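Local coordinates for protein M157 (Murid herpesvirus 1, PDB 2NYK) that acts as a viral cell-surface ligand for Ly49 receptors of natural killer cells and is built on an MHC class I-like fold, at residues A[242-245]-A[249-252]; A[251-256]-A[261-266]; A[194-197]-A[203-206]. The protein carries 1 engineered substitution. All coordinates share one frame; numbering follows the deposited sequence.

How the contacts relate
All three contacts lie in the C-terminal beta domain, which carries the C194-C241 disulfide. Contacts 1 and 2 share G251 and V252, so strand 249-253 pairs with 241-245 along one edge and with 262-267 along the other. Their centres are about 10 Å apart. Contact 3 packs strand 192-198 against 204-208, and 204-208 is the other neighbour of 241-245. T205 N lies 2.7 Å from T244 O, a probable hydrogen bond between contacts 3 and 1. V243 is common ground: its CG2 is 4.1 Å from P265 CG of contact 2 and 3.8 Å from V196 CG2 of contact 3. The glycan fucose touches contact 1 at W249.

Contact 1 (A[242-245]-A[249-252]); sequences YVTS and WKGV. With FUC (alpha-L-fucopyranose), chain B.
S245 and W249 meet through a CH-pi contact. S245 CB sits over one face of the indole, 3.4 Å from the centroid of the five-membered ring. The opposite face is covered by the fucose of the protein's own glycan, whose O3 is 3.0 Å from W249 CD1. The indole is thus sandwiched between a serine methylene and a sugar hydroxyl. Its far end reaches V243, with CH2 3.7 Å from V243 CG1. W249 CG stands between its backbone N and carbonyl carbon (chi1 66°), and this folds the ring back over the neighbouring strand. The two strands form a tight antiparallel beta hairpin, in a position consistent with the F and G strands of an immunoglobulin-like domain. V243 and G251 form a hydrogen-bonded pair in it, with both N-to-O distances, V243 N to G251 O and G251 N to V243 O, at 2.9 Å. On the face with Y242, V252 CG1 lies over the tyrosine ring, and V252 CG2 is 3.4 Å from Y242 CE2. The extended K250 chain crosses T244, its CG 3.3 Å from T244 OG1. Further out, A175 O accepts a hydrogen bond from W249 NE1, S245 OG bonds to L247 N, and M177 N is hydrogen-bonded to the fucose.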
ATOM      1  N   TYR A 242     -15.109 -14.021   8.978  1.00 36.40           N
ATOM      2  CA  TYR A 242     -15.087 -12.601   9.307  1.00 35.94           C
ATOM      3  C   TYR A 242     -14.044 -11.860   8.468  1.00 34.85           C
ATOM      4  O   TYR A 242     -12.945 -12.360   8.212  1.00 33.87           O
ATOM      5  CB  TYR A 242     -14.774 -12.390  10.790  1.00 36.81           C
ATOM      6  CG  TYR A 242     -15.815 -12.984  11.721  1.00 39.33           C
ATOM      7  CD1 TYR A 242     -15.786 -14.341  12.047  1.00 42.61           C
ATOM      8  CD2 TYR A 242     -16.825 -12.193  12.265  1.00 41.39           C
ATOM      9  CE1 TYR A 242     -16.738 -14.902  12.900  1.00 44.74           C
ATOM     10  CE2 TYR A 242     -17.790 -12.744  13.126  1.00 43.88           C
ATOM     11  CZ  TYR A 242     -17.735 -14.100  13.435  1.00 44.92           C
ATOM     12  OH  TYR A 242     -18.669 -14.666  14.271  1.00 47.57           O
ATOM     13  N   VAL A 243     -14.418 -10.659   8.056  1.00 33.33           N
ATOM     14  CA  VAL A 243     -13.529  -9.797   7.321  1.00 31.95           C
ATOM     15  C   VAL A 243     -13.451  -8.478   8.048  1.00 31.39           C
ATOM     16  O   VAL A 243     -14.448  -7.796   8.198  1.00 30.39           O
ATOM     17  CB  VAL A 243     -14.030  -9.548   5.895  1.00 32.13           C
ATOM     18  CG1 VAL A 243     -13.049  -8.655   5.153  1.00 30.92           C
ATOM     19  CG2 VAL A 243     -14.254 -10.874   5.155  1.00 30.60           C
ATOM     20  N   THR A 244     -12.247  -8.112   8.470  1.00 31.54           N
ATOM     21  CA  THR A 244     -12.044  -6.870   9.203  1.00 32.19           C
ATOM     22  C   THR A 244     -11.118  -5.973   8.408  1.00 32.60           C
ATOM     23  O   THR A 244      -9.992  -6.364   8.077  1.00 32.37           O
ATOM     24  CB  THR A 244     -11.466  -7.126  10.633  1.00 32.50           C
ATOM     25  OG1 THR A 244     -12.222  -8.163  11.278  1.00 32.31           O
ATOM     26  CG2 THR A 244     -11.501  -5.852  11.479  1.00 31.89           C
ATOM     27  N   SER A 245     -11.608  -4.771   8.120  1.00 33.03           N
ATOM     28  CA  SER A 245     -10.897  -3.785   7.318  1.00 33.44           C
ATOM     29  C   SER A 245     -10.238  -2.669   8.142  1.00 34.36           C
ATOM     30  O   SER A 245     -10.831  -2.142   9.084  1.00 33.67           O
ATOM     31  CB  SER A 245     -11.860  -3.164   6.316  1.00 32.93           C
ATOM     32  OG  SER A 245     -11.228  -2.130   5.594  1.00 30.97           O
ATOM     33  N   TRP A 249     -14.148  -1.284   9.439  1.00 37.54           N
ATOM     34  CA  TRP A 249     -15.351  -2.109   9.398  1.00 36.63           C
ATOM     35  C   TRP A 249     -15.096  -3.602   9.561  1.00 37.11           C
ATOM     36  O   TRP A 249     -13.989  -4.096   9.302  1.00 36.71           O
ATOM     37  CB  TRP A 249     -16.199  -1.820   8.141  1.00 36.88           C
ATOM     38  CG  TRP A 249     -15.568  -2.198   6.797  1.00 34.11           C
ATOM     39  CD1 TRP A 249     -14.968  -1.352   5.914  1.00 34.27           C
ATOM     40  CD2 TRP A 249     -15.522  -3.506   6.194  1.00 33.49           C
ATOM     41  NE1 TRP A 249     -14.545  -2.047   4.792  1.00 32.47           N
ATOM     42  CE2 TRP A 249     -14.876  -3.369   4.940  1.00 33.08           C
ATOM     43  CE3 TRP A 249     -15.965  -4.775   6.584  1.00 33.25           C
ATOM     44  CZ2 TRP A 249     -14.649  -4.459   4.089  1.00 31.30           C
ATOM     45  CZ3 TRP A 249     -15.732  -5.860   5.735  1.00 33.40           C
ATOM     46  CH2 TRP A 249     -15.081  -5.689   4.505  1.00 30.84           C
ATOM     47  N   LYS A 250     -16.138  -4.312   9.991  1.00 37.71           N
ATOM     48  CA  LYS A 250     -16.096  -5.766  10.177  1.00 38.30           C
ATOM     49  C   LYS A 250     -17.377  -6.378   9.641  1.00 38.33           C
ATOM     50  O   LYS A 250     -18.465  -5.879   9.905  1.00 38.89           O
ATOM     51  CB  LYS A 250     -15.887  -6.129  11.648  1.00 38.38           C
ATOM     52  CG  LYS A 250     -15.445  -7.565  11.873  1.00 39.56           C
ATOM     53  CD  LYS A 250     -14.913  -7.795  13.290  1.00 40.74           C
ATOM     54  CE  LYS A 250     -14.613  -9.269  13.495  1.00 41.15           C
ATOM     55  NZ  LYS A 250     -13.901  -9.532  14.779  1.00 42.96           N
ATOM     56  N   GLY A 251     -17.247  -7.438   8.852  1.00 38.47           N
ATOM     57  CA  GLY A 251     -18.408  -8.086   8.255  1.00 37.91           C
ATOM     58  C   GLY A 251     -18.277  -9.584   8.358  1.00 37.85           C
ATOM     59  O   GLY A 251     -17.190 -10.097   8.635  1.00 38.68           O
ATOM     60  N   VAL A 252     -19.378 -10.286   8.119  1.00 38.10           N
ATOM     61  CA  VAL A 252     -19.411 -11.744   8.211  1.00 38.37           C
ATOM     62  C   VAL A 252     -20.034 -12.360   6.968  1.00 37.87           C
ATOM     63  O   VAL A 252     -20.957 -11.809   6.388  1.00 37.78           O
ATOM     64  CB  VAL A 252     -20.209 -12.226   9.448  1.00 38.44           C
ATOM     65  CG1 VAL A 252     -19.957 -13.702   9.711  1.00 39.48           C
ATOM     66  CG2 VAL A 252     -19.801 -11.442  10.660  1.00 40.14           C
TER
HETATM   67  C1  FUC B   3     -20.417   1.505   4.526  1.00 60.22           C
HETATM   68  C2  FUC B   3     -19.629   0.278   4.993  1.00 60.80           C
HETATM   69  C3  FUC B   3     -18.296   0.240   4.244  1.00 60.47           C
HETATM   70  C4  FUC B   3     -17.502   1.510   4.570  1.00 60.66           C
HETATM   71  C5  FUC B   3     -18.346   2.749   4.217  1.00 60.67           C
HETATM   72  C6  FUC B   3     -17.671   4.056   4.633  1.00 60.05           C
HETATM   73  O2  FUC B   3     -20.354  -0.911   4.761  1.00 62.13           O
HETATM   74  O3  FUC B   3     -17.583  -0.949   4.548  1.00 60.93           O
HETATM   75  O4  FUC B   3     -17.139   1.525   5.934  1.00 61.13           O
HETATM   76  O5  FUC B   3     -19.657   2.681   4.791  1.00 60.64           O

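Contact 2 (A[251-256]-A[261-266]); sequences GVVTPP and TKRVPV
V252 and V266 face each other as an antiparallel hydrogen-bonded pair. V252 N gives a bond of 2.8 Å to V266 O, and V266 N returns one of 2.9 Å to V252 O. A second polar link comes from R263, whose NH2 donates to P255 O over 2.9 Å. This bond is bent, at 141° about the hydrogen, and the oxygen lies 26° out of the guanidinium plane. The arginine chain bends at chi2 and chi3 to bring its end there. P255 itself follows a cis peptide bond. The same guanidinium packs on a methyl group: V253 CG1 lies over one of its faces, 3.1 Å from R263 NH2. Together the segments belong to a beta hairpin of strands 249-253 and 262-267. Its second strand is broken, and near R263 it turns to pair with strand 181-186, where R263 is bonded through the backbone to V182. Apolar packing joins V253 and G251 to P265. V253 CG2, the branch beside its own backbone N, lies 3.7 Å from P265 CA. G251 has no side chain, and P265 CB packs directly on its CA at 3.9 Å. P265 also touches V243 and M177. V253 also rests on V182 and F184.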
ATOM      1  N   GLY A 251     -17.247  -7.438   8.852  1.00 38.47           N
ATOM      2  CA  GLY A 251     -18.408  -8.086   8.255  1.00 37.91           C
ATOM      3  C   GLY A 251     -18.277  -9.584   8.358  1.00 37.85           C
ATOM      4  O   GLY A 251     -17.190 -10.097   8.635  1.00 38.68           O
ATOM      5  N   VAL A 252     -19.378 -10.286   8.119  1.00 38.10           N
ATOM      6  CA  VAL A 252     -19.411 -11.744   8.211  1.00 38.37           C
ATOM      7  C   VAL A 252     -20.034 -12.360   6.968  1.00 37.87           C
ATOM      8  O   VAL A 252     -20.957 -11.809   6.388  1.00 37.78           O
ATOM      9  CB  VAL A 252     -20.209 -12.226   9.448  1.00 38.44           C
ATOM     10  CG1 VAL A 252     -19.957 -13.702   9.711  1.00 39.48           C
ATOM     11  CG2 VAL A 252     -19.801 -11.442  10.660  1.00 40.14           C
ATOM     12  N   VAL A 253     -19.498 -13.508   6.573  1.00 38.43           N
ATOM     13  CA  VAL A 253     -20.109 -14.360   5.572  1.00 39.27           C
ATOM     14  C   VAL A 253     -20.405 -15.695   6.246  1.00 40.39           C
ATOM     15  O   VAL A 253     -19.516 -16.340   6.833  1.00 39.40           O
ATOM     16  CB  VAL A 253     -19.223 -14.526   4.325  1.00 39.47           C
ATOM     17  CG1 VAL A 253     -19.797 -15.587   3.387  1.00 38.08           C
ATOM     18  CG2 VAL A 253     -19.104 -13.177   3.588  1.00 39.98           C
ATOM     19  N   THR A 254     -21.680 -16.077   6.170  1.00 41.22           N
ATOM     20  CA  THR A 254     -22.187 -17.277   6.834  1.00 42.55           C
ATOM     21  C   THR A 254     -23.559 -17.658   6.265  1.00 42.51           C
ATOM     22  O   THR A 254     -24.355 -16.775   5.912  1.00 42.77           O
ATOM     23  CB  THR A 254     -22.258 -17.098   8.381  1.00 42.74           C
ATOM     24  OG1 THR A 254     -22.690 -18.328   8.993  1.00 44.30           O
ATOM     25  CG2 THR A 254     -23.191 -15.935   8.778  1.00 43.31           C
ATOM     26  N   PRO A 255     -23.837 -18.972   6.152  1.00 42.78           N
ATOM     27  CA  PRO A 255     -22.969 -20.123   6.421  1.00 42.52           C
ATOM     28  C   PRO A 255     -22.108 -20.511   5.206  1.00 42.27           C
ATOM     29  O   PRO A 255     -22.330 -19.987   4.109  1.00 42.05           O
ATOM     30  CB  PRO A 255     -23.985 -21.229   6.731  1.00 42.67           C
ATOM     31  CG  PRO A 255     -25.106 -20.925   5.803  1.00 42.78           C
ATOM     32  CD  PRO A 255     -25.194 -19.407   5.726  1.00 42.44           C
ATOM     33  N   PRO A 256     -21.124 -21.421   5.399  1.00 41.97           N
ATOM     34  CA  PRO A 256     -20.367 -21.978   4.263  1.00 41.77           C
ATOM     35  C   PRO A 256     -21.241 -22.692   3.218  1.00 42.22           C
ATOM     36  O   PRO A 256     -22.122 -23.492   3.561  1.00 41.81           O
ATOM     37  CB  PRO A 256     -19.390 -22.983   4.914  1.00 42.19           C
ATOM     38  CG  PRO A 256     -20.003 -23.247   6.292  1.00 41.87           C
ATOM     39  CD  PRO A 256     -20.652 -21.957   6.698  1.00 41.85           C
ATOM     40  N   THR A 261     -18.670 -19.739  -4.525  1.00 39.72           N
ATOM     41  CA  THR A 261     -19.461 -18.632  -5.114  1.00 40.18           C
ATOM     42  C   THR A 261     -19.154 -17.354  -4.363  1.00 38.70           C
ATOM     43  O   THR A 261     -18.977 -17.390  -3.148  1.00 39.02           O
ATOM     44  CB  THR A 261     -21.024 -18.893  -5.068  1.00 39.64           C
ATOM     45  OG1 THR A 261     -21.748 -17.682  -5.366  1.00 42.74           O
ATOM     46  CG2 THR A 261     -21.457 -19.398  -3.694  1.00 42.43           C
ATOM     47  N   LYS A 262     -19.092 -16.230  -5.076  1.00 37.36           N
ATOM     48  CA  LYS A 262     -18.758 -14.968  -4.412  1.00 36.14           C
ATOM     49  C   LYS A 262     -19.979 -14.305  -3.798  1.00 36.48           C
ATOM     50  O   LYS A 262     -21.019 -14.147  -4.456  1.00 34.64           O
ATOM     51  CB  LYS A 262     -18.046 -13.990  -5.365  1.00 35.73           C
ATOM     52  CG  LYS A 262     -16.564 -14.303  -5.566  1.00 34.24           C
ATOM     53  CD  LYS A 262     -15.960 -13.493  -6.707  1.00 32.24           C
ATOM     54  CE  LYS A 262     -14.436 -13.742  -6.716  1.00 34.08           C
ATOM     55  NZ  LYS A 262     -13.748 -12.867  -7.742  1.00 35.09           N
ATOM     56  N   ARG A 263     -19.810 -13.891  -2.538  1.00 37.12           N
ATOM     57  CA  ARG A 263     -20.807 -13.145  -1.766  1.00 38.96           C
ATOM     58  C   ARG A 263     -20.148 -11.921  -1.102  1.00 39.51           C
ATOM     59  O   ARG A 263     -18.938 -11.842  -1.043  1.00 39.28           O
ATOM     60  CB  ARG A 263     -21.414 -14.076  -0.703  1.00 39.15           C
ATOM     61  CG  ARG A 263     -21.679 -15.475  -1.250  1.00 41.46           C
ATOM     62  CD  ARG A 263     -22.865 -16.173  -0.619  1.00 44.90           C
ATOM     63  NE  ARG A 263     -22.784 -16.332   0.831  1.00 46.23           N
ATOM     64  CZ  ARG A 263     -22.229 -17.368   1.465  1.00 48.92           C
ATOM     65  NH1 ARG A 263     -21.635 -18.355   0.792  1.00 49.99           N
ATOM     66  NH2 ARG A 263     -22.258 -17.414   2.792  1.00 46.16           N
ATOM     67  N   VAL A 264     -20.939 -10.970  -0.608  1.00 40.76           N
ATOM     68  CA  VAL A 264     -20.381  -9.809   0.099  1.00 41.38           C
ATOM     69  C   VAL A 264     -20.560  -9.961   1.622  1.00 42.16           C
ATOM     70  O   VAL A 264     -21.578 -10.500   2.073  1.00 41.78           O
ATOM     71  CB  VAL A 264     -20.991  -8.451  -0.382  1.00 41.50           C
ATOM     72  CG1 VAL A 264     -20.690  -8.192  -1.880  1.00 41.75           C
ATOM     73  CG2 VAL A 264     -22.470  -8.382  -0.110  1.00 42.08           C
ATOM     74  N   PRO A 265     -19.576  -9.493   2.422  1.00 42.63           N
ATOM     75  CA  PRO A 265     -19.793  -9.552   3.880  1.00 43.40           C
ATOM     76  C   PRO A 265     -21.000  -8.727   4.327  1.00 44.30           C
ATOM     77  O   PRO A 265     -21.324  -7.710   3.708  1.00 43.95           O
ATOM     78  CB  PRO A 265     -18.500  -8.968   4.467  1.00 43.42           C
ATOM     79  CG  PRO A 265     -17.468  -9.095   3.357  1.00 43.34           C
ATOM     80  CD  PRO A 265     -18.264  -8.907   2.082  1.00 42.65           C
ATOM     81  N   VAL A 266     -21.664  -9.201   5.382  1.00 45.57           N
ATOM     82  CA  VAL A 266     -22.791  -8.516   6.014  1.00 46.63           C
ATOM     83  C   VAL A 266     -22.276  -7.861   7.294  1.00 47.47           C
ATOM     84  O   VAL A 266     -21.472  -8.457   8.015  1.00 47.19           O
ATOM     85  CB  VAL A 266     -23.929  -9.525   6.361  1.00 46.91           C
ATOM     86  CG1 VAL A 266     -25.071  -8.843   7.103  1.00 46.67           C
ATOM     87  CG2 VAL A 266     -24.446 -10.207   5.096  1.00 47.03           C
TER

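Contact 3 (A[194-197]-A[203-206]); sequences CVVT and PFTV
V196 meets both F204 and V206, using a different methyl group for each. V196 CG1 is anti to the backbone N (chi1 179°) and approaches the phenyl ring, 3.5 Å from F204 CE1. The methyl comes in obliquely to the ring. V196 CG2, beside the backbone N, meets V206 CG2, also at 3.5 Å. In both pairs the side chains point in opposite directions and overlap alongside one another.

At chi1 67° the F204 ring is flanked by both its own backbone N and C. This lays the ring alongside V206 on its own strand, with V206 CG2 in the ring plane at the edge. V206 has a second reach: its CG1 lies 4.0 Å from C194 SG. That sulfur also forms the disulfide with C241, and C241 in turn is touched by V206. The valine therefore packs beside the covalent bridge.

The strands 194-197 and 204-206 run nearly antiparallel, 163° apart, but their axes are 8.6 Å from each other. They face one another across the interior of the domain rather than pairing side by side. This is consistent with an immunoglobulin-like beta sandwich, as in the membrane-proximal domain of MHC class I, where a disulfide links the B and F strands of opposing sheets. Strands 192-198 and 241-245 fit those two roles here. V182 and V243 also pack on V196, and V231 packs on both C194 and V206.

All the touching groups are apolar carbon or the disulfide sulfur. The two segments share no hydrogen bond, so their fit rests on close van der Waals packing and the exclusion of water. A covalent tie between the two layers is supplied nearby by the C194-C241 disulfide.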
ATOM      1  N   CYS A 194     -12.027 -19.868   3.128  1.00 35.22           N
ATOM      2  CA  CYS A 194     -12.571 -18.537   2.908  1.00 34.10           C
ATOM      3  C   CYS A 194     -11.572 -17.698   2.123  1.00 32.95           C
ATOM      4  O   CYS A 194     -10.476 -17.416   2.611  1.00 30.81           O
ATOM      5  CB  CYS A 194     -12.927 -17.867   4.235  1.00 34.89           C
ATOM      6  SG  CYS A 194     -13.914 -16.387   3.989  1.00 35.86           S
ATOM      7  N   VAL A 195     -11.945 -17.346   0.895  1.00 31.44           N
ATOM      8  CA  VAL A 195     -11.109 -16.553   0.012  1.00 30.67           C
ATOM      9  C   VAL A 195     -11.744 -15.177  -0.139  1.00 30.42           C
ATOM     10  O   VAL A 195     -12.862 -15.050  -0.655  1.00 30.74           O
ATOM     11  CB  VAL A 195     -10.950 -17.204  -1.386  1.00 31.02           C
ATOM     12  CG1 VAL A 195     -10.075 -16.341  -2.274  1.00 29.97           C
ATOM     13  CG2 VAL A 195     -10.408 -18.637  -1.275  1.00 30.79           C
ATOM     14  N   VAL A 196     -11.034 -14.148   0.322  1.00 28.89           N
ATOM     15  CA  VAL A 196     -11.518 -12.771   0.215  1.00 27.96           C
ATOM     16  C   VAL A 196     -10.699 -11.980  -0.805  1.00 27.62           C
ATOM     17  O   VAL A 196      -9.487 -11.921  -0.691  1.00 26.69           O
ATOM     18  CB  VAL A 196     -11.504 -12.088   1.606  1.00 28.23           C
ATOM     19  CG1 VAL A 196     -11.974 -10.636   1.519  1.00 26.97           C
ATOM     20  CG2 VAL A 196     -12.390 -12.872   2.571  1.00 27.34           C
ATOM     21  N   THR A 197     -11.387 -11.395  -1.794  1.00 27.01           N
ATOM     22  CA  THR A 197     -10.814 -10.620  -2.889  1.00 26.17           C
ATOM     23  C   THR A 197     -11.192  -9.150  -2.790  1.00 26.13           C
ATOM     24  O   THR A 197     -12.378  -8.792  -2.622  1.00 26.58           O
ATOM     25  CB  THR A 197     -11.295 -11.178  -4.272  1.00 26.85           C
ATOM     26  OG1 THR A 197     -10.999 -12.576  -4.341  1.00 26.58           O
ATOM     27  CG2 THR A 197     -10.584 -10.471  -5.430  1.00 28.78           C
ATOM     28  N   PRO A 203      -5.383  -2.445   3.744  1.00 23.23           N
ATOM     29  CA  PRO A 203      -5.210  -3.691   4.463  1.00 23.41           C
ATOM     30  C   PRO A 203      -6.467  -4.236   5.142  1.00 24.11           C
ATOM     31  O   PRO A 203      -7.360  -3.487   5.556  1.00 22.70           O
ATOM     32  CB  PRO A 203      -4.096  -3.357   5.476  1.00 24.72           C
ATOM     33  CG  PRO A 203      -3.344  -2.239   4.835  1.00 21.54           C
ATOM     34  CD  PRO A 203      -4.464  -1.408   4.260  1.00 22.48           C
ATOM     35  N   PHE A 204      -6.560  -5.558   5.219  1.00 25.59           N
ATOM     36  CA  PHE A 204      -7.696  -6.179   5.916  1.00 26.61           C
ATOM     37  C   PHE A 204      -7.294  -7.567   6.376  1.00 27.85           C
ATOM     38  O   PHE A 204      -6.283  -8.103   5.897  1.00 28.06           O
ATOM     39  CB  PHE A 204      -8.938  -6.231   4.996  1.00 26.93           C
ATOM     40  CG  PHE A 204      -8.791  -7.151   3.810  1.00 26.21           C
ATOM     41  CD1 PHE A 204      -9.158  -8.492   3.901  1.00 25.09           C
ATOM     42  CD2 PHE A 204      -8.267  -6.672   2.601  1.00 25.26           C
ATOM     43  CE1 PHE A 204      -8.988  -9.350   2.798  1.00 26.76           C
ATOM     44  CE2 PHE A 204      -8.104  -7.525   1.490  1.00 25.12           C
ATOM     45  CZ  PHE A 204      -8.468  -8.834   1.574  1.00 22.81           C
ATOM     46  N   THR A 205      -8.059  -8.156   7.299  1.00 29.78           N
ATOM     47  CA  THR A 205      -7.751  -9.511   7.772  1.00 31.31           C
ATOM     48  C   THR A 205      -8.963 -10.415   7.623  1.00 32.24           C
ATOM     49  O   THR A 205     -10.094  -9.941   7.607  1.00 32.38           O
ATOM     50  CB  THR A 205      -7.254  -9.548   9.251  1.00 31.32           C
ATOM     51  OG1 THR A 205      -8.310  -9.122  10.116  1.00 33.48           O
ATOM     52  CG2 THR A 205      -6.058  -8.659   9.457  1.00 30.91           C
ATOM     53  N   VAL A 206      -8.712 -11.713   7.478  1.00 33.92           N
ATOM     54  CA  VAL A 206      -9.761 -12.713   7.308  1.00 36.05           C
ATOM     55  C   VAL A 206      -9.581 -13.772   8.401  1.00 38.29           C
ATOM     56  O   VAL A 206      -8.473 -14.323   8.590  1.00 38.64           O
ATOM     57  CB  VAL A 206      -9.710 -13.381   5.927  1.00 35.77           C
ATOM     58  CG1 VAL A 206     -10.893 -14.343   5.733  1.00 35.79           C
ATOM     59  CG2 VAL A 206      -9.725 -12.336   4.845  1.00 36.17           C
TER